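Local atomic coordinates of N-acylhomoserine lactone dependent regulatory protein (PDB entry 5L10), a protein that probably acts as a LuxR-family transcription factor, sensing N-acylhomoserine lactones through the N-terminal ligand-binding domain modelled here and binding DNA through its C-terminal part. Residues W118-Y123 and A159-L164; D11-L16 and C153-H158; A24-I29 and R39-G44. One frame throughout, in Å; residues are numbered along the deposited sequence.

How the contacts relate
From the N terminus, helix 3-16 supplies the first half of contact 2, whose partner comes only with helix 143-169. Before then helix 22-35 turns into strand 40-46 and contact 3 closes locally, so its short loop nests within the long one of contact 2. Strand 116-123 next opens contact 1. Helix 143-169 closes both remaining contacts in turn, first contact 2 with residues 153-158 and then contact 1 with 159-164, so these two loops cross. Contact 2 thus joins helix 3-16 to helix 143-169, contact 3 helix 22-35 to strand 40-46, and contact 1 helix 143-169 to strand 116-123, while Pro-28 of helix 22-35 packs on Cys-12. Contacts 1 and 2 also touch the second subunit.

Contact 1 of 3, residues W118-Y123 and A159-L164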
loop_
_atom_site.group_PDB
_atom_site.type_symbol
_atom_site.label_atom_id
_atom_site.label_comp_id
_atom_site.label_asym_id
_atom_site.label_seq_id
_atom_site.Cartn_x
_atom_site.Cartn_y
_atom_site.Cartn_z
ATOM N N TRP A 118 -5.282 -11.063 9.607
ATOM C CA TRP A 118 -4.368 -9.965 9.319
ATOM C C TRP A 118 -5.150 -8.992 8.447
ATOM O O TRP A 118 -5.582 -9.355 7.348
ATOM C CB TRP A 118 -3.114 -10.481 8.608
ATOM C CG TRP A 118 -2.062 -9.460 8.301
ATOM C CD1 TRP A 118 -0.932 -9.211 9.021
ATOM C CD2 TRP A 118 -2.025 -8.572 7.176
ATOM N NE1 TRP A 118 -0.199 -8.214 8.425
ATOM C CE2 TRP A 118 -0.848 -7.805 7.289
ATOM C CE3 TRP A 118 -2.873 -8.348 6.086
ATOM C CZ2 TRP A 118 -0.496 -6.825 6.353
ATOM C CZ3 TRP A 118 -2.524 -7.374 5.156
ATOM C CH2 TRP A 118 -1.344 -6.627 5.296
ATOM N N SER A 119 -5.372 -7.775 8.941
ATOM C CA SER A 119 -6.194 -6.805 8.229
ATOM C C SER A 119 -5.443 -5.495 8.043
ATOM O O SER A 119 -4.792 -5.005 8.970
ATOM C CB SER A 119 -7.507 -6.543 8.973
ATOM O OG SER A 119 -8.355 -7.675 8.935
ATOM N N HIS A 120 -5.547 -4.922 6.842
ATOM C CA HIS A 120 -4.945 -3.626 6.557
ATOM C C HIS A 120 -5.892 -2.764 5.731
ATOM O O HIS A 120 -6.481 -3.235 4.752
ATOM C CB HIS A 120 -3.615 -3.765 5.814
ATOM C CG HIS A 120 -2.990 -2.448 5.478
ATOM N ND1 HIS A 120 -2.173 -1.769 6.354
ATOM C CD2 HIS A 120 -3.100 -1.665 4.381
ATOM C CE1 HIS A 120 -1.789 -0.633 5.801
ATOM N NE2 HIS A 120 -2.334 -0.549 4.602
ATOM N N GLY A 121 -6.010 -1.495 6.111
ATOM C CA GLY A 121 -6.919 -0.564 5.465
ATOM C C GLY A 121 -6.197 0.465 4.614
ATOM O O GLY A 121 -5.089 0.892 4.944
ATOM N N GLY A 122 -6.839 0.869 3.522
ATOM C CA GLY A 122 -6.262 1.844 2.613
ATOM C C GLY A 122 -7.314 2.802 2.092
ATOM O O GLY A 122 -8.491 2.456 1.953
ATOM N N TYR A 123 -6.873 4.022 1.793
ATOM C CA TYR A 123 -7.751 5.083 1.316
ATOM C C TYR A 123 -7.419 5.442 -0.126
ATOM O O TYR A 123 -6.273 5.324 -0.564
ATOM C CB TYR A 123 -7.647 6.339 2.197
ATOM C CG TYR A 123 -8.206 6.134 3.580
ATOM C CD1 TYR A 123 -9.542 6.398 3.855
ATOM C CD2 TYR A 123 -7.402 5.662 4.610
ATOM C CE1 TYR A 123 -10.066 6.200 5.124
ATOM C CE2 TYR A 123 -7.913 5.461 5.880
ATOM C CZ TYR A 123 -9.247 5.731 6.132
ATOM O OH TYR A 123 -9.755 5.535 7.397
ATOM N N ALA A 159 -1.213 -4.493 -3.383
ATOM C CA ALA A 159 -1.830 -5.015 -4.599
ATOM C C ALA A 159 -3.347 -4.910 -4.540
ATOM O O ALA A 159 -3.991 -4.577 -5.541
ATOM C CB ALA A 159 -1.403 -6.465 -4.821
ATOM N N ALA A 160 -3.937 -5.201 -3.379
ATOM C CA ALA A 160 -5.387 -5.118 -3.255
ATOM C C ALA A 160 -5.864 -3.682 -3.412
ATOM O O ALA A 160 -6.857 -3.418 -4.099
ATOM C CB ALA A 160 -5.834 -5.692 -1.911
ATOM N N HIS A 161 -5.154 -2.740 -2.796
ATOM C CA HIS A 161 -5.574 -1.349 -2.846
ATOM C C HIS A 161 -5.327 -0.735 -4.217
ATOM O O HIS A 161 -6.057 0.174 -4.627
ATOM C CB HIS A 161 -4.853 -0.562 -1.755
ATOM C CG HIS A 161 -5.134 -1.065 -0.374
ATOM N ND1 HIS A 161 -6.362 -1.574 -0.005
ATOM C CD2 HIS A 161 -4.346 -1.153 0.723
ATOM C CE1 HIS A 161 -6.319 -1.944 1.262
ATOM N NE2 HIS A 161 -5.107 -1.701 1.727
ATOM N N ALA A 162 -4.322 -1.223 -4.944
ATOM C CA ALA A 162 -3.970 -0.638 -6.230
ATOM C C ALA A 162 -4.668 -1.310 -7.404
ATOM O O ALA A 162 -4.932 -0.648 -8.415
ATOM C CB ALA A 162 -2.455 -0.694 -6.443
ATOM N N TYR A 163 -4.980 -2.602 -7.298
ATOM C CA TYR A 163 -5.531 -3.344 -8.422
ATOM C C TYR A 163 -6.963 -3.818 -8.221
ATOM O O TYR A 163 -7.659 -4.044 -9.215
ATOM C CB TYR A 163 -4.652 -4.563 -8.740
ATOM C CG TYR A 163 -3.258 -4.206 -9.201
ATOM C CD1 TYR A 163 -2.980 -4.019 -10.549
ATOM C CD2 TYR A 163 -2.222 -4.056 -8.290
ATOM C CE1 TYR A 163 -1.706 -3.695 -10.977
ATOM C CE2 TYR A 163 -0.945 -3.732 -8.709
ATOM C CZ TYR A 163 -0.692 -3.553 -10.052
ATOM O OH TYR A 163 0.576 -3.229 -10.472
ATOM N N LEU A 164 -7.420 -3.982 -6.980
ATOM C CA LEU A 164 -8.771 -4.464 -6.715
ATOM C C LEU A 164 -9.725 -3.344 -6.318
ATOM O O LEU A 164 -10.788 -3.193 -6.927
ATOM C CB LEU A 164 -8.742 -5.541 -5.622
ATOM C CG LEU A 164 -10.088 -6.188 -5.310
ATOM C CD1 LEU A 164 -10.651 -6.817 -6.564
ATOM C CD2 LEU A 164 -9.942 -7.224 -4.219
#
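His-161 reaches from helix 143-169 to His-120 and Gly-122 of strand 116-123, a helix-on-sheet contact in the autoinducer-binding domain of a LuxR-type regulator. The short segments run at 42° to each other with their axes 9.0 Å apart, and the contact from the helix side is made by His-161.

The CH-pi contact comes from the strand backbone. Gly-122 CA lies over one face of the His-161 ring, 3.9 Å from its centroid and displaced toward the rim. Having no side chain, Gly-122 lets the ring lie close against the strand.

The aromatic contact is rim to rim. His-120 has CG anti to its backbone N (chi1 179°), which brings the ring's CD2 edge round to the helix. The two imidazoles meet near their planes, which are turned 40° from each other, and neither covers the other's face.

His-161 ND1 is hydrogen-bonded to Tyr-43 OH of strand 40-46, which helps to set the rotation of the ring. The ring of His-120 also meets that of His-158 of the second subunit. Across the contact itself, His-161 NE2 comes 3.3 Å from His-120 CD2.

Contact 2 of 3, residues D11-L16 and C153-H158; sequences DCFDAL and CASLSH
Phe-13 projects from helix 3-16 into the side of helix 143-169, where Ser-155 and His-158, one turn apart, receive the far end of its ring. Its CG stands anti to the carbonyl carbon (chi1 -84°), and the phenyl ring extends across to the neighbouring helix. CE2 and CZ meet the serine, with Phe-13 CE2 about 3.0 Å from Ser-155 OG. The hydroxyl approaches obliquely, and Phe-13 CZ also comes 3.5 Å from Ser-155 O. On the other flank, Phe-13 CE1 lies 4.1 Å from His-158 ND1. That nitrogen sits at the phenyl edge near its plane, while the phenyl and imidazole side chains cross at about a right angle.

A smaller apolar pair accompanies this ring contact. Cys-12 points its side chain toward helix 143-169 from the start, whereas Leu-156 sets off away from helix 3-16. With CG beside the backbone N (chi1 -81°), the leucine turns back, and Leu-156 CD2 comes within 4.0 Å of Cys-12 SG. Ala-32 of helix 22-35 packs on both of these side chains.

The hydroxyl of Ser-155 has a weak hydrogen bond to Ala-151 O of the second subunit. Phe-13 also packs on Ala-154 of that subunit, so the same surface serves the packing between helices and the subunit interface.

The helix segments are nearly parallel, only 8° apart, but their axes stand 11.3 Å from each other. The contact is carried mainly by side chains, Phe-13 above all, and all five touching residues are buried. Helices 3-16, 22-35 and 143-169 build a helical layer against the antiparallel sheet, consistent with the alpha-beta-alpha sandwich of LuxR-type autoinducer-binding domains.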
loop_
_atom_site.group_PDB
_atom_site.type_symbol
_atom_site.label_atom_id
_atom_site.label_comp_id
_atom_site.label_asym_id
_atom_site.label_seq_id
_atom_site.Cartn_x
_atom_site.Cartn_y
_atom_site.Cartn_z
ATOM N N ASP A 11 4.254 -14.149 -9.229
ATOM C CA ASP A 11 3.181 -14.646 -10.091
ATOM C C ASP A 11 1.892 -13.864 -9.881
ATOM O O ASP A 11 1.113 -13.690 -10.825
ATOM C CB ASP A 11 2.929 -16.138 -9.850
ATOM C CG ASP A 11 4.102 -17.010 -10.258
ATOM O OD1 ASP A 11 3.874 -18.094 -10.836
ATOM O OD2 ASP A 11 5.255 -16.622 -9.988
ATOM N N CYS A 12 1.656 -13.389 -8.658
ATOM C CA CYS A 12 0.464 -12.599 -8.375
ATOM C C CYS A 12 0.483 -11.288 -9.149
ATOM O O CYS A 12 -0.502 -10.927 -9.803
ATOM C CB CYS A 12 0.359 -12.334 -6.871
ATOM S SG CYS A 12 -1.134 -11.440 -6.361
ATOM N N PHE A 13 1.602 -10.563 -9.091
ATOM C CA PHE A 13 1.647 -9.240 -9.700
ATOM C C PHE A 13 1.627 -9.308 -11.220
ATOM O O PHE A 13 1.092 -8.403 -11.868
ATOM C CB PHE A 13 2.870 -8.477 -9.201
ATOM C CG PHE A 13 2.642 -7.791 -7.891
ATOM C CD1 PHE A 13 2.294 -6.449 -7.846
ATOM C CD2 PHE A 13 2.727 -8.495 -6.704
ATOM C CE1 PHE A 13 2.063 -5.819 -6.637
ATOM C CE2 PHE A 13 2.496 -7.872 -5.498
ATOM C CZ PHE A 13 2.166 -6.533 -5.462
ATOM N N ASP A 14 2.187 -10.364 -11.809
ATOM C CA ASP A 14 2.073 -10.513 -13.254
ATOM C C ASP A 14 0.630 -10.777 -13.660
ATOM O O ASP A 14 0.155 -10.234 -14.664
ATOM C CB ASP A 14 2.994 -11.627 -13.746
ATOM C CG ASP A 14 4.334 -11.100 -14.228
ATOM O OD1 ASP A 14 4.768 -10.032 -13.744
ATOM O OD2 ASP A 14 4.950 -11.751 -15.098
ATOM N N ALA A 15 -0.089 -11.594 -12.885
ATOM C CA ALA A 15 -1.502 -11.816 -13.166
ATOM C C ALA A 15 -2.309 -10.534 -13.005
ATOM O O ALA A 15 -3.292 -10.324 -13.722
ATOM C CB ALA A 15 -2.055 -12.911 -12.254
ATOM N N LEU A 16 -1.901 -9.661 -12.082
ATOM C CA LEU A 16 -2.624 -8.415 -11.866
ATOM C C LEU A 16 -2.407 -7.415 -12.992
ATOM O O LEU A 16 -3.178 -6.458 -13.106
ATOM C CB LEU A 16 -2.218 -7.795 -10.528
ATOM C CG LEU A 16 -2.656 -8.571 -9.282
ATOM C CD1 LEU A 16 -2.225 -7.853 -8.020
ATOM C CD2 LEU A 16 -4.158 -8.791 -9.287
ATOM N N CYS A 153 2.868 -9.796 3.144
ATOM C CA CYS A 153 1.520 -9.284 3.367
ATOM C C CYS A 153 1.405 -7.831 2.934
ATOM O O CYS A 153 0.377 -7.420 2.381
ATOM C CB CYS A 153 1.135 -9.441 4.833
ATOM S SG CYS A 153 0.720 -11.124 5.282
ATOM N N ALA A 154 2.447 -7.035 3.192
ATOM C CA ALA A 154 2.490 -5.663 2.699
ATOM C C ALA A 154 2.345 -5.628 1.185
ATOM O O ALA A 154 1.588 -4.821 0.634
ATOM C CB ALA A 154 3.800 -5.004 3.124
ATOM N N SER A 155 3.075 -6.505 0.498
ATOM C CA SER A 155 2.965 -6.608 -0.951
ATOM C C SER A 155 1.520 -6.857 -1.374
ATOM O O SER A 155 0.971 -6.128 -2.207
ATOM C CB SER A 155 3.890 -7.719 -1.448
ATOM O OG SER A 155 3.854 -7.826 -2.853
ATOM N N LEU A 156 0.880 -7.876 -0.790
ATOM C CA LEU A 156 -0.509 -8.184 -1.130
ATOM C C LEU A 156 -1.436 -7.025 -0.800
ATOM O O LEU A 156 -2.417 -6.778 -1.513
ATOM C CB LEU A 156 -0.970 -9.436 -0.386
ATOM C CG LEU A 156 -0.577 -10.777 -0.987
ATOM C CD1 LEU A 156 -1.208 -11.910 -0.189
ATOM C CD2 LEU A 156 -1.023 -10.811 -2.433
ATOM N N SER A 157 -1.153 -6.319 0.294
ATOM C CA SER A 157 -2.000 -5.208 0.707
ATOM C C SER A 157 -1.937 -4.067 -0.299
ATOM O O SER A 157 -2.966 -3.491 -0.669
ATOM C CB SER A 157 -1.578 -4.735 2.093
ATOM O OG SER A 157 -2.352 -3.627 2.485
ATOM N N HIS A 158 -0.729 -3.720 -0.747
ATOM C CA HIS A 158 -0.592 -2.736 -1.814
ATOM C C HIS A 158 -1.306 -3.200 -3.074
ATOM O O HIS A 158 -1.946 -2.401 -3.766
ATOM C CB HIS A 158 0.889 -2.473 -2.100
ATOM C CG HIS A 158 1.144 -1.755 -3.390
ATOM N ND1 HIS A 158 1.122 -2.389 -4.615
ATOM C CD2 HIS A 158 1.444 -0.459 -3.646
ATOM C CE1 HIS A 158 1.386 -1.515 -5.570
ATOM N NE2 HIS A 158 1.586 -0.336 -5.009
#

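Contact 3 of 3, residues A24-I29 and R39-G44; sequences AAFPPI and RYCVYG
A helix followed directly by a strand of the central sheet forms this contact in the autoinducer-binding domain: Phe-26 and Ile-29 of helix 22-35 pack on Cys-41 of strand 40-46. Only nine residues separate the two segments, so the contact folds the chain back on itself over a short stretch.

Phe-26 has CG anti to the backbone N (chi1 176°), which carries the ring off the helix toward the strand. The ring meets the backbone with its edge. Cys-41 O lies in the ring plane, 3.2 Å from Phe-26 CZ and 3.6 Å from Phe-26 CE2, so the aromatic C-H groups on this rim face a carbonyl oxygen, a favourable match of weakly positive edge and negative atom.

The side chain of Cys-41 adds a second point of contact to the same rim. Cys-41 SG is 3.6 Å from Phe-26 CE2 and 4.8 Å from the centroid of that ring. The sulfur stands 66° off the ring normal, an oblique sulfur-aromatic contact. Ile-29, further along the helix, brings its CG2 methyl within 4.2 Å of Cys-41 SG, so this sulfur touches side chains from two places on the helix.

Helix 22-35 is kinked at Pro-27 and Pro-28, whose nitrogens make no bond to the preceding turn. Where the strand begins, Arg-39 and Tyr-40 both face Val-135 in a classic beta bulge.

Cys-41 N is hydrogen-bonded to the side-chain OD1 of Asn-61, just after strand 56-60, and the cysteine side chain also touches Leu-132 and Leu-134 of strand 129-136. Behind the helix, Pro-28 packs on Cys-12, Ala-15 and Leu-16, which places helix 22-35 between helix 3-16 and strand 40-46.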
loop_
_atom_site.group_PDB
_atom_site.type_symbol
_atom_site.label_atom_id
_atom_site.label_comp_id
_atom_site.label_asym_id
_atom_site.label_seq_id
_atom_site.Cartn_x
_atom_site.Cartn_y
_atom_site.Cartn_z
ATOM N N ALA A 24 -11.380 -10.421 -12.256
ATOM C CA ALA A 24 -10.112 -11.020 -12.645
ATOM C C ALA A 24 -8.981 -10.683 -11.689
ATOM O O ALA A 24 -7.962 -11.383 -11.688
ATOM C CB ALA A 24 -9.720 -10.570 -14.054
ATOM N N ALA A 25 -9.133 -9.634 -10.882
ATOM C CA ALA A 25 -8.075 -9.206 -9.978
ATOM C C ALA A 25 -8.107 -9.925 -8.642
ATOM O O ALA A 25 -7.069 -10.009 -7.975
ATOM C CB ALA A 25 -8.158 -7.699 -9.728
ATOM N N PHE A 26 -9.260 -10.443 -8.224
ATOM C CA PHE A 26 -9.305 -11.074 -6.907
ATOM C C PHE A 26 -8.630 -12.442 -6.875
ATOM O O PHE A 26 -7.833 -12.685 -5.952
ATOM C CB PHE A 26 -10.745 -11.134 -6.401
ATOM C CG PHE A 26 -10.878 -11.844 -5.097
ATOM C CD1 PHE A 26 -11.519 -13.067 -5.030
ATOM C CD2 PHE A 26 -10.316 -11.313 -3.945
ATOM C CE1 PHE A 26 -11.631 -13.734 -3.834
ATOM C CE2 PHE A 26 -10.421 -11.979 -2.743
ATOM C CZ PHE A 26 -11.079 -13.194 -2.689
ATOM N N PRO A 27 -8.875 -13.363 -7.814
ATOM C CA PRO A 27 -8.261 -14.708 -7.724
ATOM C C PRO A 27 -6.746 -14.677 -7.569
ATOM O O PRO A 27 -6.202 -15.499 -6.817
ATOM C CB PRO A 27 -8.677 -15.371 -9.044
ATOM C CG PRO A 27 -9.978 -14.753 -9.349
ATOM C CD PRO A 27 -9.856 -13.312 -8.918
ATOM N N PRO A 28 -6.011 -13.785 -8.257
ATOM C CA PRO A 28 -4.562 -13.728 -7.982
ATOM C C PRO A 28 -4.238 -13.397 -6.537
ATOM O O PRO A 28 -3.343 -14.019 -5.950
ATOM C CB PRO A 28 -4.064 -12.634 -8.935
ATOM C CG PRO A 28 -5.026 -12.640 -10.039
ATOM C CD PRO A 28 -6.357 -12.922 -9.404
ATOM N N ILE A 29 -4.941 -12.432 -5.941
ATOM C CA ILE A 29 -4.647 -12.047 -4.566
ATOM C C ILE A 29 -5.042 -13.160 -3.603
ATOM O O ILE A 29 -4.333 -13.438 -2.628
ATOM C CB ILE A 29 -5.349 -10.720 -4.221
ATOM C CG1 ILE A 29 -4.899 -9.614 -5.181
ATOM C CG2 ILE A 29 -5.064 -10.324 -2.785
ATOM C CD1 ILE A 29 -5.651 -8.313 -5.009
ATOM N N ARG A 39 -6.246 -19.313 4.642
ATOM C CA ARG A 39 -7.320 -20.015 3.948
ATOM C C ARG A 39 -8.324 -19.042 3.347
ATOM O O ARG A 39 -8.865 -19.285 2.262
ATOM C CB ARG A 39 -8.024 -20.976 4.903
ATOM C CG ARG A 39 -9.384 -21.413 4.407
ATOM C CD ARG A 39 -9.820 -22.705 5.024
ATOM N NE ARG A 39 -11.134 -23.095 4.533
ATOM C CZ ARG A 39 -11.623 -24.324 4.623
ATOM N NH1 ARG A 39 -10.897 -25.284 5.177
ATOM N NH2 ARG A 39 -12.833 -24.596 4.151
ATOM N N TYR A 40 -8.575 -17.929 4.029
ATOM C CA TYR A 40 -9.618 -16.992 3.639
ATOM C C TYR A 40 -9.028 -15.628 3.304
ATOM O O TYR A 40 -8.136 -15.132 4.001
ATOM C CB TYR A 40 -10.645 -16.850 4.745
ATOM C CG TYR A 40 -11.408 -18.119 5.039
ATOM C CD1 TYR A 40 -12.347 -18.607 4.142
ATOM C CD2 TYR A 40 -11.211 -18.815 6.228
ATOM C CE1 TYR A 40 -13.062 -19.760 4.412
ATOM C CE2 TYR A 40 -11.927 -19.961 6.511
ATOM C CZ TYR A 40 -12.848 -20.430 5.597
ATOM O OH TYR A 40 -13.558 -21.575 5.866
ATOM N N CYS A 41 -9.548 -15.025 2.239
ATOM C CA CYS A 41 -9.098 -13.725 1.761
ATOM C C CYS A 41 -10.324 -12.893 1.424
ATOM O O CYS A 41 -11.092 -13.253 0.527
ATOM C CB CYS A 41 -8.191 -13.876 0.537
ATOM S SG CYS A 41 -7.804 -12.326 -0.280
ATOM N N VAL A 42 -10.513 -11.791 2.142
ATOM C CA VAL A 42 -11.713 -10.972 2.034
ATOM C C VAL A 42 -11.298 -9.529 1.793
ATOM O O VAL A 42 -10.339 -9.043 2.404
ATOM C CB VAL A 42 -12.582 -11.072 3.305
ATOM C CG1 VAL A 42 -13.913 -10.364 3.108
ATOM C CG2 VAL A 42 -12.792 -12.522 3.700
ATOM N N TYR A 43 -12.022 -8.841 0.909
ATOM C CA TYR A 43 -11.799 -7.421 0.676
ATOM C C TYR A 43 -13.108 -6.666 0.835
ATOM O O TYR A 43 -14.138 -7.082 0.295
ATOM C CB TYR A 43 -11.209 -7.146 -0.710
ATOM C CG TYR A 43 -10.573 -5.779 -0.784
ATOM C CD1 TYR A 43 -9.302 -5.560 -0.272
ATOM C CD2 TYR A 43 -11.253 -4.698 -1.335
ATOM C CE1 TYR A 43 -8.715 -4.311 -0.319
ATOM C CE2 TYR A 43 -10.673 -3.441 -1.387
ATOM C CZ TYR A 43 -9.403 -3.256 -0.879
ATOM O OH TYR A 43 -8.812 -2.015 -0.922
ATOM N N GLY A 44 -13.061 -5.558 1.567
ATOM C CA GLY A 44 -14.239 -4.739 1.762
ATOM C C GLY A 44 -14.032 -3.289 1.375
ATOM O O GLY A 44 -13.067 -2.653 1.808
#